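Local coordinates for protein 433aa long hypothetical phosphoribosylglycinamide formyl transferase (Pyrococcus horikoshii, PDB 2DWC) that is of unestablished function but belongs to the ATP-grasp proteins and holds adenosine-5'-diphosphate in its pocket, at residues Gly28-Glu33 against Thr299-Leu304; Leu273-Val278 against Phe314-Arg319; Glu126-Val129 against Pro135-Arg138; Lys130-Pro135 against Thr267-Gly272; Phe207-Thr212 against Ala244-Ala249. One frame throughout, in Å; residues are numbered along the deposited sequence.

Interaction 1 of 5, residues Gly28-Glu33 against Thr299-Leu304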
# COMPACT_ATOMS: atom_id res chain seq x y z
N GLY B 28 -5.10 3.02 15.25
CA GLY B 28 -6.19 3.35 14.33
C GLY B 28 -5.76 3.31 12.85
O GLY B 28 -4.70 2.77 12.51
N GLU B 29 -6.59 3.91 11.98
CA GLU B 29 -6.32 3.86 10.56
C GLU B 29 -4.99 4.50 10.15
O GLU B 29 -4.40 4.07 9.16
CB GLU B 29 -7.48 4.52 9.80
CG GLU B 29 -7.79 5.95 10.24
CD GLU B 29 -8.93 6.09 11.29
OE1 GLU B 29 -9.05 5.28 12.26
OE2 GLU B 29 -9.69 7.06 11.14
N LEU B 30 -4.54 5.53 10.88
CA LEU B 30 -3.29 6.17 10.53
C LEU B 30 -2.14 5.22 10.87
O LEU B 30 -1.22 5.01 10.05
CB LEU B 30 -3.18 7.51 11.30
CG LEU B 30 -4.36 8.47 11.05
CD1 LEU B 30 -3.91 9.84 11.57
CD2 LEU B 30 -4.75 8.59 9.56
N GLY B 31 -2.22 4.60 12.03
CA GLY B 31 -1.20 3.63 12.41
C GLY B 31 -1.20 2.43 11.47
O GLY B 31 -0.16 1.82 11.19
N LYS B 32 -2.38 2.06 10.98
CA LYS B 32 -2.45 0.91 10.06
C LYS B 32 -1.62 1.17 8.80
O LYS B 32 -0.92 0.26 8.32
CB LYS B 32 -3.93 0.64 9.67
CG LYS B 32 -4.12 -0.57 8.79
CD LYS B 32 -5.64 -0.71 8.46
CE LYS B 32 -5.96 -2.10 7.98
NZ LYS B 32 -7.42 -2.18 7.57
N GLU B 33 -1.74 2.38 8.22
CA GLU B 33 -0.96 2.69 7.03
C GLU B 33 0.55 2.82 7.33
O GLU B 33 1.39 2.45 6.48
CB GLU B 33 -1.53 3.94 6.31
CG GLU B 33 -2.82 3.57 5.53
CD GLU B 33 -2.56 2.73 4.25
OE1 GLU B 33 -3.55 2.14 3.73
OE2 GLU B 33 -1.39 2.67 3.74
N THR B 299 -6.46 14.33 7.70
CA THR B 299 -6.67 15.02 6.42
C THR B 299 -5.62 14.58 5.42
O THR B 299 -5.86 14.57 4.21
CB THR B 299 -6.59 16.54 6.61
OG1 THR B 299 -5.28 16.87 7.09
CG2 THR B 299 -7.67 16.99 7.64
N GLY B 300 -4.47 14.16 5.94
CA GLY B 300 -3.37 13.69 5.11
C GLY B 300 -3.61 12.35 4.45
O GLY B 300 -2.78 11.92 3.67
N MET B 301 -4.73 11.68 4.74
CA MET B 301 -4.98 10.40 4.06
C MET B 301 -5.09 10.59 2.56
O MET B 301 -4.89 9.67 1.80
CB MET B 301 -6.23 9.68 4.61
CG MET B 301 -5.91 8.92 5.93
SD MET B 301 -7.35 7.92 6.46
CE MET B 301 -8.33 9.12 7.34
N VAL B 302 -5.38 11.81 2.12
CA VAL B 302 -5.42 12.04 0.67
C VAL B 302 -4.09 11.64 -0.01
O VAL B 302 -4.07 11.19 -1.17
CB VAL B 302 -5.75 13.52 0.36
CG1 VAL B 302 -4.66 14.45 0.89
CG2 VAL B 302 -5.91 13.69 -1.17
N THR B 303 -2.97 11.74 0.73
CA THR B 303 -1.68 11.39 0.15
C THR B 303 -1.50 9.90 -0.19
O THR B 303 -0.55 9.52 -0.88
CB THR B 303 -0.50 11.88 1.01
OG1 THR B 303 -0.52 11.22 2.28
CG2 THR B 303 -0.59 13.42 1.20
N LEU B 304 -2.46 9.08 0.26
CA LEU B 304 -2.47 7.66 -0.12
C LEU B 304 -2.70 7.63 -1.64
O LEU B 304 -2.36 6.66 -2.32
CB LEU B 304 -3.65 6.97 0.56
CG LEU B 304 -3.41 6.83 2.07
CD1 LEU B 304 -4.69 6.23 2.72
CD2 LEU B 304 -2.21 5.88 2.32
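Leu30 and Met301 meet with their side chains at about a right angle, the leucine branch CD2 resting 3.8 Å from Met301 CG and 4.1 Å from Met301 SD. The methionine chain is straight at chi2 and bends at its last torsion (chi3 -84°); on the other side of the thioether, Glu29 CG is 4.3 Å from Met301 SD. One turn further along the helix, Glu33 and Leu304 come from opposite directions. Here Leu304 CD2 lies 3.6 Å from Glu33 OE2, an apolar methyl beside a carboxylate whose salt-bridge partner is Arg40 of the second subunit. Glu33 is bent at chi2 (-72°), which folds the carboxylate back to the leucine. Glu29, by contrast, pairs with Lys378. The ring of Phe314 touches all four of Leu30, Glu33, Met301 and Leu304, and so joins the two pairs.

The turn carrying Met301 is held from within: Thr303 OG1 donates to Gly300 O at 2.7 Å, approaching nearly along the C=O axis (167°), and the same oxygen accepts Thr303 N at 3.0 Å. No hydrogen bond crosses between the segments. Residues 28-33 open helix 29-40, with Gly28 at its N-cap; Gly28 and Gly31 fit a GxGxxG pattern, consistent with the Rossmann-like preATP-grasp domain, here packed against the ATP-grasp domain.

Interaction 2 of 5, residues Leu273-Val278 against Phe314-Arg319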
# COMPACT_ATOMS: atom_id res chain seq x y z
N LEU B 273 12.21 14.41 14.59
CA LEU B 273 12.10 13.88 13.21
C LEU B 273 10.67 13.39 13.05
O LEU B 273 10.08 12.91 14.01
CB LEU B 273 13.00 12.66 12.96
CG LEU B 273 14.51 12.83 13.13
CD1 LEU B 273 15.18 11.45 12.91
CD2 LEU B 273 15.02 13.88 12.11
N GLY B 274 10.11 13.52 11.85
CA GLY B 274 8.75 13.05 11.63
C GLY B 274 7.90 14.04 10.85
O GLY B 274 8.32 15.17 10.57
N ILE B 275 6.71 13.61 10.46
CA ILE B 275 5.81 14.52 9.76
C ILE B 275 4.93 15.25 10.79
O ILE B 275 4.61 14.71 11.86
CB ILE B 275 5.01 13.74 8.71
CG1 ILE B 275 4.63 14.71 7.57
CG2 ILE B 275 3.84 13.10 9.33
CD1 ILE B 275 4.40 13.98 6.33
N PHE B 276 4.53 16.48 10.45
CA PHE B 276 3.71 17.31 11.31
C PHE B 276 2.50 17.75 10.49
O PHE B 276 2.62 18.00 9.30
CB PHE B 276 4.49 18.59 11.71
CG PHE B 276 5.65 18.35 12.64
CD1 PHE B 276 6.84 17.82 12.17
CD2 PHE B 276 5.54 18.65 14.00
CE1 PHE B 276 7.92 17.58 13.05
CE2 PHE B 276 6.62 18.42 14.89
CZ PHE B 276 7.80 17.88 14.40
N GLY B 277 1.34 17.85 11.12
CA GLY B 277 0.18 18.34 10.39
C GLY B 277 -0.02 19.78 10.90
O GLY B 277 -0.65 20.01 11.94
N VAL B 278 0.56 20.75 10.19
CA VAL B 278 0.38 22.14 10.63
C VAL B 278 -0.90 22.71 10.03
O VAL B 278 -1.03 22.81 8.81
CB VAL B 278 1.60 22.99 10.17
CG1 VAL B 278 1.47 24.39 10.78
CG2 VAL B 278 2.92 22.29 10.60
N PHE B 314 2.20 8.61 5.64
CA PHE B 314 2.58 7.53 6.56
C PHE B 314 3.96 6.98 6.29
O PHE B 314 4.73 6.70 7.24
CB PHE B 314 1.50 6.43 6.46
CG PHE B 314 0.14 7.00 6.61
CD1 PHE B 314 -0.26 7.55 7.82
CD2 PHE B 314 -0.73 7.07 5.50
CE1 PHE B 314 -1.50 8.19 7.95
CE2 PHE B 314 -1.97 7.69 5.61
CZ PHE B 314 -2.36 8.27 6.84
N ALA B 315 4.28 6.82 5.01
CA ALA B 315 5.58 6.35 4.60
C ALA B 315 6.61 7.48 4.82
O ALA B 315 7.76 7.18 5.14
CB ALA B 315 5.56 5.94 3.09
N LEU B 316 6.19 8.74 4.66
CA LEU B 316 7.15 9.86 4.88
C LEU B 316 7.50 9.86 6.36
O LEU B 316 8.66 10.03 6.73
CB LEU B 316 6.53 11.20 4.52
CG LEU B 316 6.40 11.39 3.00
CD1 LEU B 316 5.54 12.62 2.70
CD2 LEU B 316 7.82 11.54 2.37
N HIS B 317 6.49 9.68 7.21
CA HIS B 317 6.74 9.66 8.66
C HIS B 317 7.66 8.50 9.01
O HIS B 317 8.62 8.66 9.75
CB HIS B 317 5.40 9.46 9.40
CG HIS B 317 5.45 9.74 10.87
ND1 HIS B 317 5.95 10.91 11.40
CD2 HIS B 317 5.00 9.01 11.92
CE1 HIS B 317 5.79 10.90 12.71
NE2 HIS B 317 5.21 9.76 13.06
N LEU B 318 7.32 7.31 8.52
CA LEU B 318 8.13 6.13 8.85
C LEU B 318 9.59 6.30 8.42
O LEU B 318 10.53 6.00 9.16
CB LEU B 318 7.54 4.88 8.18
CG LEU B 318 8.35 3.61 8.43
CD1 LEU B 318 8.28 3.24 9.92
CD2 LEU B 318 7.80 2.47 7.57
N ARG B 319 9.78 6.74 7.18
CA ARG B 319 11.15 6.93 6.71
C ARG B 319 11.88 7.93 7.59
O ARG B 319 13.01 7.70 8.01
CB ARG B 319 11.14 7.40 5.23
CG ARG B 319 10.79 6.19 4.28
CD ARG B 319 10.50 6.63 2.87
NE ARG B 319 11.69 7.18 2.23
CZ ARG B 319 12.16 6.81 1.03
NH1 ARG B 319 11.58 5.86 0.32
NH2 ARG B 319 13.23 7.43 0.52
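Ile275 N donates to His317 ND1 at 3.0 Å, the hydrogen bond that joins the strand start to the helix. The N-H points almost straight at its acceptor (168°), and the nitrogen lies only 11° out of the imidazole plane, so the backbone meets the ring at its edge. His317 reaches it because CG stands anti to its backbone N (chi1 -166°), which swings the ring off the helix toward residues 274-275. Gly274 CA comes within 3.5 Å of His317 ND1, and the CA atoms of Gly274 and His317 are 4.9 Å apart, a close approach of strand and helix backbones.

The Ile275 side chain packs on the same turn of helix. Its CG2 branch lies beside the ring nitrogen, 3.7 Å from His317 ND1, while the apolar contact is made by the longer branch, whose CD1 is 3.9 Å from Leu316 CB. All four touching residues are buried.

The opposite side of the strand belongs to Phe276, which packs on Thr267 and Leu270 of helix 253-270. Backbone bonds join Gly274 and Phe276 to strand 209-219 and Gly277 to Ser293 on strand 286-293, while Ala315 and Leu318 of helix 313-322 touch Glu37 of helix 29-40.

Interaction 3 of 5, residues Glu126-Val129 against Pro135-Arg138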
# COMPACT_ATOMS: atom_id res chain seq x y z
N GLU B 126 1.21 29.79 22.79
CA GLU B 126 2.36 30.60 23.17
C GLU B 126 3.61 30.20 22.40
O GLU B 126 4.47 31.03 22.10
CB GLU B 126 2.58 30.50 24.69
CG GLU B 126 1.44 31.14 25.51
CD GLU B 126 1.08 32.54 25.00
OE1 GLU B 126 -0.06 32.74 24.51
OE2 GLU B 126 1.94 33.44 25.08
N THR B 127 3.72 28.91 22.07
CA THR B 127 4.87 28.47 21.30
C THR B 127 4.82 29.11 19.91
O THR B 127 5.84 29.58 19.39
CB THR B 127 4.90 26.91 21.19
OG1 THR B 127 5.06 26.36 22.51
CG2 THR B 127 6.06 26.43 20.30
N LEU B 128 3.63 29.11 19.30
CA LEU B 128 3.50 29.72 17.98
C LEU B 128 3.76 31.22 17.99
O LEU B 128 4.42 31.75 17.10
CB LEU B 128 2.10 29.51 17.40
CG LEU B 128 1.87 28.26 16.53
CD1 LEU B 128 2.49 27.05 17.19
CD2 LEU B 128 0.37 28.06 16.31
N VAL B 129 3.23 31.91 19.00
CA VAL B 129 3.39 33.36 19.06
C VAL B 129 4.76 33.81 19.55
O VAL B 129 5.41 34.61 18.90
CB VAL B 129 2.29 33.99 19.97
CG1 VAL B 129 2.49 35.53 20.05
CG2 VAL B 129 0.90 33.66 19.44
N PRO B 135 1.94 34.43 12.53
CA PRO B 135 0.63 35.04 12.75
C PRO B 135 -0.43 34.05 13.17
O PRO B 135 -0.45 32.91 12.72
CB PRO B 135 0.32 35.70 11.39
CG PRO B 135 1.06 34.85 10.41
CD PRO B 135 2.34 34.43 11.11
N THR B 136 -1.31 34.49 14.07
CA THR B 136 -2.40 33.65 14.53
C THR B 136 -3.58 34.56 14.81
O THR B 136 -3.44 35.78 14.76
CB THR B 136 -2.11 32.96 15.88
OG1 THR B 136 -2.14 33.94 16.92
CG2 THR B 136 -0.75 32.27 15.87
N SER B 137 -4.72 33.95 15.08
CA SER B 137 -5.92 34.70 15.44
C SER B 137 -5.61 35.46 16.73
O SER B 137 -4.77 35.04 17.52
CB SER B 137 -7.08 33.75 15.71
OG SER B 137 -6.80 32.87 16.80
N ARG B 138 -6.27 36.60 16.95
CA ARG B 138 -6.07 37.33 18.19
C ARG B 138 -6.71 36.50 19.27
O ARG B 138 -7.75 35.88 19.05
CB ARG B 138 -6.75 38.71 18.15
CG ARG B 138 -6.20 39.63 17.09
CD ARG B 138 -7.09 40.86 16.96
NE ARG B 138 -6.86 41.55 15.70
CZ ARG B 138 -5.71 42.13 15.37
NH1 ARG B 138 -4.69 42.09 16.22
NH2 ARG B 138 -5.58 42.73 14.19
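Thr136 lies against Leu128 and Val129, where helix 121-132 is followed by the loop that leads into strand 139-142 of the ATP-grasp domain. Its closer partner is the valine: Val129 CG2 is 4.0 Å from Thr136 OG1 and 4.2 Å from Thr136 CG2, so a single methyl faces both branches of the threonine. The two side chains cross at about a right angle. On the more buried flank, Thr136 CG2 approaches Leu128 CB at 4.3 Å, a looser spacing, but Leu128 gains its cover elsewhere, on Val134 and on Ile266 of helix 253-270. The closer pair, Val129 and Thr136, is thus the partly exposed one, whereas the looser leucine is buried. Only 99 Å² is covered in total, and the contact is van der Waals alone; a backbone bond between Leu128 and Val134 lies close by.

The helix has a wider, pi-type turn at 127-129, close to where it offers these side chains. Beyond Thr136 the loop becomes part of the nucleotide pocket: Ser137 touches the bound ADP, its hydroxyl is hydrogen-bonded to Glu202 and Arg125, and Arg138 N is bonded to Glu203.

Thr136 itself is tied to that pocket-side backbone. With OG1 set between the backbone N and the carbonyl carbon (chi1 71°), the hydroxyl donates to Ser137 O at 2.9 Å, at a C=O...donor angle of 128° and tilted 33° from the carbonyl plane.

Interaction 4 of 5, residues Lys130-Pro135 against Thr267-Gly272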
# COMPACT_ATOMS: atom_id res chain seq x y z
N LYS B 130 5.22 33.27 20.68
CA LYS B 130 6.51 33.69 21.26
C LYS B 130 7.76 33.05 20.66
O LYS B 130 8.77 33.73 20.52
CB LYS B 130 6.54 33.44 22.77
CG LYS B 130 5.34 33.96 23.54
CD LYS B 130 5.17 35.45 23.35
CE LYS B 130 3.94 35.94 24.13
NZ LYS B 130 3.55 37.34 23.75
N GLU B 131 7.71 31.77 20.31
CA GLU B 131 8.90 31.15 19.75
C GLU B 131 8.93 31.04 18.23
O GLU B 131 9.92 31.39 17.60
CB GLU B 131 9.10 29.77 20.35
CG GLU B 131 9.06 29.74 21.86
CD GLU B 131 9.35 28.35 22.39
OE1 GLU B 131 10.50 27.88 22.25
OE2 GLU B 131 8.41 27.73 22.95
N ALA B 132 7.88 30.52 17.61
CA ALA B 132 7.89 30.40 16.16
C ALA B 132 7.71 31.78 15.54
O ALA B 132 8.19 32.03 14.44
CB ALA B 132 6.72 29.45 15.67
N LYS B 133 6.98 32.65 16.24
CA LYS B 133 6.69 34.01 15.78
C LYS B 133 5.95 34.02 14.46
O LYS B 133 6.44 34.54 13.45
CB LYS B 133 7.99 34.81 15.68
CG LYS B 133 8.68 34.94 17.00
CD LYS B 133 9.99 35.69 16.83
CE LYS B 133 10.72 35.86 18.16
NZ LYS B 133 11.99 36.64 17.96
N VAL B 134 4.78 33.39 14.46
CA VAL B 134 3.96 33.32 13.26
C VAL B 134 2.63 33.93 13.57
O VAL B 134 2.19 33.97 14.71
CB VAL B 134 3.75 31.84 12.79
CG1 VAL B 134 5.07 31.24 12.35
CG2 VAL B 134 3.13 31.03 13.91
N PRO B 135 1.94 34.43 12.53
CA PRO B 135 0.63 35.04 12.75
C PRO B 135 -0.43 34.05 13.17
O PRO B 135 -0.45 32.91 12.72
CB PRO B 135 0.32 35.70 11.39
CG PRO B 135 1.06 34.85 10.41
CD PRO B 135 2.34 34.43 11.11
N THR B 267 7.84 24.04 12.78
CA THR B 267 8.57 22.78 12.95
C THR B 267 10.01 22.98 13.41
O THR B 267 10.56 22.13 14.11
CB THR B 267 8.48 21.89 11.68
OG1 THR B 267 9.10 22.56 10.57
CG2 THR B 267 6.99 21.60 11.35
N ASP B 268 10.66 24.09 13.02
CA ASP B 268 12.03 24.34 13.51
C ASP B 268 11.98 24.46 15.05
O ASP B 268 12.93 24.06 15.74
CB ASP B 268 12.56 25.67 12.95
CG ASP B 268 13.08 25.55 11.52
OD1 ASP B 268 13.34 26.63 10.93
OD2 ASP B 268 13.21 24.42 10.98
N VAL B 269 10.91 25.05 15.59
CA VAL B 269 10.80 25.14 17.05
C VAL B 269 10.47 23.78 17.70
O VAL B 269 11.05 23.42 18.74
CB VAL B 269 9.72 26.15 17.47
CG1 VAL B 269 9.48 26.07 18.98
CG2 VAL B 269 10.18 27.58 17.08
N LEU B 270 9.53 23.02 17.12
CA LEU B 270 9.17 21.74 17.74
C LEU B 270 10.32 20.74 17.66
O LEU B 270 10.54 19.98 18.60
CB LEU B 270 7.86 21.18 17.13
CG LEU B 270 6.64 22.08 17.38
CD1 LEU B 270 5.43 21.50 16.65
CD2 LEU B 270 6.35 22.20 18.91
N GLY B 271 11.04 20.74 16.53
CA GLY B 271 12.20 19.87 16.36
C GLY B 271 11.89 18.39 16.17
O GLY B 271 10.76 18.05 15.83
N GLY B 272 12.90 17.54 16.38
CA GLY B 272 12.73 16.10 16.25
C GLY B 272 12.76 15.61 14.82
O GLY B 272 13.27 16.29 13.91
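A van der Waals contact without hydrogen bonds, between the C-terminal ends of two helices of the ATP-grasp domain, joins Glu131 and Ala132 of helix 121-132 to Val269 of helix 253-270. The evidence is in the two valine methyls, which divide the work. Val269 CG2 presses on main chain: it is 3.7 Å from Ala132 CA and 3.9 Å from Glu131 C, with Ala132 CB somewhat further at 4.2 Å. Ala132 carries only a methyl, consistent with the close approach of the helix backbones, the CA atoms of Ala132 and Val269 being 6.1 Å apart. Val269 CG1, which points away from the main-chain nitrogen (chi1 172°), instead meets the glutamate, 4.0 Å from Glu131 CB and 3.9 Å from Glu131 OE1. The Glu131 chain is extended beyond CG and crosses the valine at about a right angle, at the outer margin of the contact.

Burial is graded accordingly: Ala132 is buried and also rests on Ile266, Val269 is partly exposed and also touches Thr127, and Glu131 is exposed to solvent. The area covered on the two sides together is 124 Å².

Both helices end just here. Lys133 and Gly271 are each the first residue to leave helical angles, each with positive phi, and the chain turns away in both cases. The first helix widens to a pi-type turn at 130-132. The second keeps its regular bonding to the last turn, Gly271 N donating to Thr267 O at 2.8 Å.

Interaction 5 of 5, residues Phe207-Thr212 against Ala244-Ala249. With ADP (adenosine-5'-diphosphate), chain H.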
# COMPACT_ATOMS: atom_id res chain seq x y z
N PHE B 207 -12.07 32.87 6.80
CA PHE B 207 -11.13 32.35 5.82
C PHE B 207 -11.84 31.65 4.67
O PHE B 207 -13.01 31.28 4.76
CB PHE B 207 -10.13 31.38 6.51
CG PHE B 207 -10.79 30.24 7.22
CD1 PHE B 207 -10.91 30.26 8.61
CD2 PHE B 207 -11.31 29.16 6.51
CE1 PHE B 207 -11.54 29.21 9.28
CE2 PHE B 207 -11.95 28.11 7.17
CZ PHE B 207 -12.07 28.13 8.56
N ASP B 208 -11.11 31.48 3.58
CA ASP B 208 -11.61 30.82 2.38
C ASP B 208 -11.51 29.31 2.56
O ASP B 208 -12.42 28.56 2.19
CB ASP B 208 -10.76 31.22 1.18
CG ASP B 208 -10.88 32.69 0.83
OD1 ASP B 208 -9.92 33.23 0.23
OD2 ASP B 208 -11.93 33.29 1.14
N VAL B 209 -10.40 28.87 3.13
CA VAL B 209 -10.21 27.44 3.33
C VAL B 209 -9.18 27.17 4.41
O VAL B 209 -8.34 28.01 4.69
CB VAL B 209 -9.74 26.79 2.02
CG1 VAL B 209 -8.34 27.31 1.65
CG2 VAL B 209 -9.77 25.25 2.12
N GLU B 210 -9.26 26.00 5.01
CA GLU B 210 -8.29 25.61 6.04
C GLU B 210 -7.37 24.63 5.33
O GLU B 210 -7.83 23.84 4.49
CB GLU B 210 -8.96 24.85 7.17
CG GLU B 210 -10.19 25.46 7.74
CD GLU B 210 -10.72 24.64 8.90
OE1 GLU B 210 -11.95 24.49 8.98
OE2 GLU B 210 -9.91 24.15 9.72
N VAL B 211 -6.09 24.65 5.67
CA VAL B 211 -5.14 23.75 5.03
C VAL B 211 -4.26 23.06 6.06
O VAL B 211 -4.02 23.57 7.15
CB VAL B 211 -4.21 24.48 4.04
CG1 VAL B 211 -5.02 25.11 2.89
CG2 VAL B 211 -3.45 25.54 4.79
N THR B 212 -3.80 21.86 5.71
CA THR B 212 -2.88 21.14 6.59
C THR B 212 -1.60 21.07 5.80
O THR B 212 -1.62 20.60 4.65
CB THR B 212 -3.32 19.67 6.78
OG1 THR B 212 -4.63 19.59 7.38
CG2 THR B 212 -2.33 18.97 7.72
N ALA B 244 -13.82 15.68 4.57
CA ALA B 244 -13.20 15.54 3.24
C ALA B 244 -11.90 16.32 3.21
O ALA B 244 -11.78 17.33 3.91
CB ALA B 244 -14.15 16.11 2.15
N SER B 245 -10.93 15.88 2.41
CA SER B 245 -9.67 16.61 2.25
C SER B 245 -9.21 16.43 0.83
O SER B 245 -9.70 15.54 0.10
CB SER B 245 -8.59 16.10 3.22
OG SER B 245 -8.30 14.73 2.92
N TRP B 246 -8.27 17.27 0.38
CA TRP B 246 -7.86 17.14 -1.00
C TRP B 246 -6.52 17.78 -1.16
O TRP B 246 -6.11 18.60 -0.33
CB TRP B 246 -8.89 17.83 -1.96
CG TRP B 246 -9.19 19.30 -1.59
CD1 TRP B 246 -8.53 20.44 -2.01
CD2 TRP B 246 -10.18 19.73 -0.66
NE1 TRP B 246 -9.07 21.56 -1.38
CE2 TRP B 246 -10.08 21.14 -0.55
CE3 TRP B 246 -11.17 19.07 0.09
CZ2 TRP B 246 -10.93 21.89 0.29
CZ3 TRP B 246 -12.01 19.81 0.92
CH2 TRP B 246 -11.88 21.21 1.02
N GLN B 247 -5.83 17.42 -2.23
CA GLN B 247 -4.50 18.01 -2.50
C GLN B 247 -4.42 18.21 -4.00
O GLN B 247 -4.79 17.34 -4.75
CB GLN B 247 -3.38 17.05 -2.06
CG GLN B 247 -1.98 17.72 -1.99
CD GLN B 247 -0.88 16.72 -1.64
OE1 GLN B 247 -0.83 15.62 -2.23
NE2 GLN B 247 0.03 17.10 -0.74
N PRO B 248 -3.93 19.38 -4.45
CA PRO B 248 -3.46 20.52 -3.66
C PRO B 248 -4.59 21.48 -3.33
O PRO B 248 -5.62 21.52 -4.02
CB PRO B 248 -2.42 21.16 -4.58
CG PRO B 248 -3.09 21.04 -5.99
CD PRO B 248 -3.79 19.63 -5.91
N ALA B 249 -4.42 22.22 -2.26
CA ALA B 249 -5.42 23.23 -1.88
C ALA B 249 -5.40 24.31 -2.99
O ALA B 249 -4.35 24.65 -3.51
CB ALA B 249 -5.04 23.85 -0.54
PB ADP H . -9.82 21.06 17.28
O1B ADP H . -8.65 20.16 17.15
O2B ADP H . -11.13 20.91 16.36
O3B ADP H . -10.11 21.87 18.64
PA ADP H . -9.90 23.79 16.68
O1A ADP H . -10.85 23.85 17.82
O2A ADP H . -8.66 24.79 16.91
O3A ADP H . -9.25 22.33 16.48
O5' ADP H . -10.59 24.20 15.29
C5' ADP H . -11.72 23.47 14.81
C4' ADP H . -12.40 24.28 13.70
O4' ADP H . -13.12 25.41 14.22
C3' ADP H . -11.32 24.89 12.80
O3' ADP H . -10.88 23.90 11.87
C2' ADP H . -12.20 25.92 12.10
O2' ADP H . -13.12 25.25 11.23
C1' ADP H . -12.95 26.50 13.30
N9 ADP H . -12.15 27.54 13.98
C8 ADP H . -11.36 27.36 15.04
N7 ADP H . -10.81 28.53 15.39
C5 ADP H . -11.26 29.45 14.55
C6 ADP H . -11.04 30.82 14.40
N6 ADP H . -10.26 31.47 15.26
N1 ADP H . -11.65 31.47 13.40
C2 ADP H . -12.45 30.84 12.56
N3 ADP H . -12.69 29.54 12.67
C4 ADP H . -12.11 28.83 13.65
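Val211 is met by Ala249 just beyond a cis peptide bond, the one before Pro248, an uncommon link at which the chain leaves strand 241-247. Past the proline, Ala249 CB comes to 3.7 Å from Val211 CG1. The second touch is made by Trp246, whose indole reaches over to Val209: Val209 CG2 lies 4.0 Å from Trp246 CZ2, oblique to the ring, and the two side chains slide past each other in opposite directions. At chi1 53° the indole of Trp246 leaves CB with main chain on both flanks, and its ring also takes part in a cation-pi contact with Lys401.

Strand 225-238 pairs with both strand 209-219 and strand 241-247 and lies between them, consistent with a contact made by side chains and without a hydrogen bond. These strands belong to the ATP-grasp part of a large mixed sheet. Where strand 209-219 begins, Asp208 and Val209 both face Val282 of strand 274-283, a classic beta bulge.

Glu210, between the two valines in sequence, serves the nucleotide instead. Its chain is extended beyond CG, and the carboxylate reaches the ribose: ADP O2' donates to Glu210 OE1 at 2.6 Å. The other oxygen, Glu210 OE2, takes ADP O3', though the modelled 2.4 Å is so short that its exact length is doubtful. Phe207 approaches the base with its edge, CE1 standing 3.6 Å from ADP N3, which lies near the plane of the phenyl ring, while that ring stacks with Phe281.

From the N terminus, interaction 1 opens first, at 28-33, and closes only at 299-304, bringing the preATP-grasp domain onto the ATP-grasp domain. Interactions 3, 4 and 5 all fall within that long loop. Interaction 3 closes a short one, from 126-129 to 135-138, and shares Pro135 with interaction 4, which runs on to 267-272. Interaction 5, between 207-212 and 244-249, lies within the span of interaction 4. Interaction 2 starts at 273, directly after interaction 4, and ends at 314-319 beyond the close of interaction 1, so these two cross; Phe314 joins them in space. Phe276 links interactions 2 and 4, and Thr299 links interactions 1 and 5.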